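Local coordinates for protein dTDP-4-dehydrorhamnose 3-epimerase (Streptomyces niveus, PDB 2C0Z) that epimerises C3 of a dTDP-linked 4-keto-6-deoxy sugar, working together with NovU to make the deoxysugar precursor of the antibiotic novobiocin, at residues 36-41 with 80-85. Residues are numbered along the deposited sequence; the frame is centred on the assembly and turned at random. Where two conformers were deposited one is given.
Sequences LDWYHV and AKYVTC
One face of the Tyr82 ring receives the edge of Tyr39, whose CD1 lies 3.6 Å from Tyr82 CZ, and the indole of Trp38 carries the methyl CG2 of Thr84 on one of its faces; the three rings form an aromatic cluster in the RmlC-like cupin fold. The tyrosine pair is T-shaped, with planes at 85°; the other is a CH-pi contact, Thr84 CG2 standing 3.7 Å from the centroid of the six-membered ring of Trp38. Trp38 and Tyr82 also meet obliquely, Trp38 CE3 lying 3.7 Å from Tyr82 CE1. Strands 36-40 and 81-85 run nearly antiparallel, with axes 9.2 Å apart, too far for backbone pairing, and side chains fill the interval. With CG anti to the backbone N (chi1 -165°), the Tyr82 ring extends across it. Leu36, Asp37, Tyr39 and His40 instead pair antiparallel with a strand of the second subunit, whose Ala57 packs against Trp38 and Tyr39, so one side of the cluster forms part of the dimer interface. The Tyr39 hydroxyl is hydrogen-bonded to Leu52 N, and Thr84 OG1 to Arg118 O. Asp37 and Lys81, on the same strands, are probable substrate-binding residues. Trp38 O lies at the edge of the Tyr82 ring, in its plane, and takes a 2.6 Å hydrogen bond from Tyr82 OH on a lone pair; that hydroxyl accepts another from a water held 3.1 Å from His40 N.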
loop_
_atom_site.group_PDB
_atom_site.type_symbol
_atom_site.label_atom_id
_atom_site.label_comp_id
_atom_site.label_asym_id
_atom_site.label_seq_id
_atom_site.Cartn_x
_atom_site.Cartn_y
_atom_site.Cartn_z
ATOM N N LEU A 36 -11.943 -1.389 -0.288
ATOM C CA LEU A 36 -11.676 -0.815 -1.586
ATOM C C LEU A 36 -10.525 -1.445 -2.329
ATOM O O LEU A 36 -9.583 -1.949 -1.739
ATOM C CB LEU A 36 -11.454 0.686 -1.467
ATOM C CG LEU A 36 -10.350 1.167 -0.545
ATOM C CD1 LEU A 36 -9.740 2.435 -1.114
ATOM C CD2 LEU A 36 -10.871 1.374 0.906
ATOM N N ASP A 37 -10.611 -1.346 -3.643
ATOM C CA ASP A 37 -9.551 -1.691 -4.602
ATOM C C ASP A 37 -8.956 -0.349 -5.017
ATOM O O ASP A 37 -9.654 0.472 -5.627
ATOM C CB ASP A 37 -10.049 -2.372 -5.897
ATOM C CG ASP A 37 -10.783 -3.685 -5.675
ATOM O OD1 ASP A 37 -10.587 -4.347 -4.654
ATOM O OD2 ASP A 37 -11.598 -4.140 -6.522
ATOM N N TRP A 38 -7.691 -0.103 -4.699
ATOM C CA TRP A 38 -7.038 1.143 -5.102
ATOM C C TRP A 38 -6.006 1.017 -6.231
ATOM O O TRP A 38 -5.499 2.035 -6.700
ATOM C CB TRP A 38 -6.438 1.909 -3.913
ATOM C CG TRP A 38 -5.362 1.255 -3.134
ATOM C CD1 TRP A 38 -5.488 0.219 -2.268
ATOM C CD2 TRP A 38 -3.990 1.625 -3.105
ATOM N NE1 TRP A 38 -4.281 -0.066 -1.684
ATOM C CE2 TRP A 38 -3.336 0.779 -2.192
ATOM C CE3 TRP A 38 -3.238 2.605 -3.752
ATOM C CZ2 TRP A 38 -1.957 0.872 -1.933
ATOM C CZ3 TRP A 38 -1.882 2.684 -3.496
ATOM C CH2 TRP A 38 -1.260 1.843 -2.585
ATOM N N TYR A 39 -5.697 -0.225 -6.633
ATOM C CA TYR A 39 -4.907 -0.491 -7.847
ATOM C C TYR A 39 -5.434 -1.774 -8.449
ATOM O O TYR A 39 -5.660 -2.744 -7.737
ATOM C CB TYR A 39 -3.406 -0.706 -7.527
ATOM C CG TYR A 39 -2.610 -1.098 -8.761
ATOM C CD1 TYR A 39 -2.185 -0.130 -9.672
ATOM C CD2 TYR A 39 -2.359 -2.429 -9.059
ATOM C CE1 TYR A 39 -1.494 -0.496 -10.840
ATOM C CE2 TYR A 39 -1.706 -2.790 -10.202
ATOM C CZ TYR A 39 -1.275 -1.810 -11.096
ATOM O OH TYR A 39 -0.601 -2.180 -12.255
ATOM N N HIS A 40 -5.644 -1.781 -9.751
ATOM C CA HIS A 40 -6.047 -2.988 -10.471
ATOM C C HIS A 40 -5.317 -3.051 -11.809
ATOM O O HIS A 40 -5.413 -2.129 -12.606
ATOM C CB HIS A 40 -7.551 -2.984 -10.720
ATOM C CG HIS A 40 -8.093 -4.260 -11.256
ATOM N ND1 HIS A 40 -8.090 -4.572 -12.605
ATOM C CD2 HIS A 40 -8.678 -5.302 -10.623
ATOM C CE1 HIS A 40 -8.689 -5.742 -12.774
ATOM N NE2 HIS A 40 -9.041 -6.215 -11.592
ATOM N N VAL A 41 -4.540 -4.107 -12.001
ATOM C CA VAL A 41 -3.595 -4.144 -13.129
ATOM C C VAL A 41 -4.275 -4.013 -14.501
ATOM O O VAL A 41 -3.734 -3.362 -15.396
ATOM C CB VAL A 41 -2.714 -5.397 -13.076
ATOM C CG1 VAL A 41 -3.534 -6.668 -13.245
ATOM C CG2 VAL A 41 -1.565 -5.284 -14.122
ATOM N N ALA A 80 8.541 5.900 -11.675
ATOM C CA ALA A 80 7.130 6.248 -11.596
ATOM C C ALA A 80 6.622 5.906 -10.208
ATOM O O ALA A 80 7.137 5.009 -9.573
ATOM C CB ALA A 80 6.367 5.468 -12.595
ATOM N N LYS A 81 5.613 6.637 -9.761
ATOM C CA LYS A 81 5.093 6.484 -8.400
ATOM C C LYS A 81 3.577 6.464 -8.427
ATOM O O LYS A 81 2.950 7.178 -9.204
ATOM C CB LYS A 81 5.522 7.665 -7.502
ATOM C CG LYS A 81 6.935 7.670 -7.051
ATOM C CD LYS A 81 7.130 8.835 -6.031
ATOM C CE LYS A 81 7.953 8.383 -4.856
ATOM N NZ LYS A 81 9.081 7.509 -5.280
ATOM N N TYR A 82 3.002 5.689 -7.523
ATOM C CA TYR A 82 1.560 5.545 -7.365
ATOM C C TYR A 82 1.285 5.783 -5.903
ATOM O O TYR A 82 1.664 4.981 -5.053
ATOM C CB TYR A 82 1.185 4.141 -7.842
ATOM C CG TYR A 82 -0.272 3.850 -8.109
ATOM C CD1 TYR A 82 -1.115 3.517 -7.074
ATOM C CD2 TYR A 82 -0.795 3.894 -9.394
ATOM C CE1 TYR A 82 -2.458 3.226 -7.301
ATOM C CE2 TYR A 82 -2.113 3.600 -9.640
ATOM C CZ TYR A 82 -2.953 3.250 -8.581
ATOM O OH TYR A 82 -4.254 2.924 -8.857
ATOM N N VAL A 83 0.637 6.903 -5.612
ATOM C CA VAL A 83 0.535 7.441 -4.265
ATOM C C VAL A 83 -0.899 7.558 -3.782
ATOM O O VAL A 83 -1.772 8.010 -4.518
ATOM C CB VAL A 83 1.328 8.753 -4.084
ATOM C CG1 VAL A 83 0.761 9.877 -4.911
ATOM C CG2 VAL A 83 1.419 9.145 -2.609
ATOM N N THR A 84 -1.121 7.203 -2.506
ATOM C CA THR A 84 -2.416 7.397 -1.885
ATOM C C THR A 84 -2.286 7.753 -0.419
ATOM O O THR A 84 -1.253 7.496 0.200
ATOM C CB THR A 84 -3.274 6.124 -2.083
ATOM O OG1 THR A 84 -4.635 6.415 -1.826
ATOM C CG2 THR A 84 -2.935 5.013 -1.114
ATOM N N CYS A 85 -3.300 8.394 0.136
ATOM C CA CYS A 85 -3.299 8.700 1.569
ATOM C C CYS A 85 -4.211 7.734 2.293
ATOM O O CYS A 85 -5.399 7.641 1.995
ATOM C CB CYS A 85 -3.721 10.133 1.808
ATOM S SG CYS A 85 -3.905 10.562 3.561
HETATM O O HOH W 1 -5.632 1.142 -10.831
#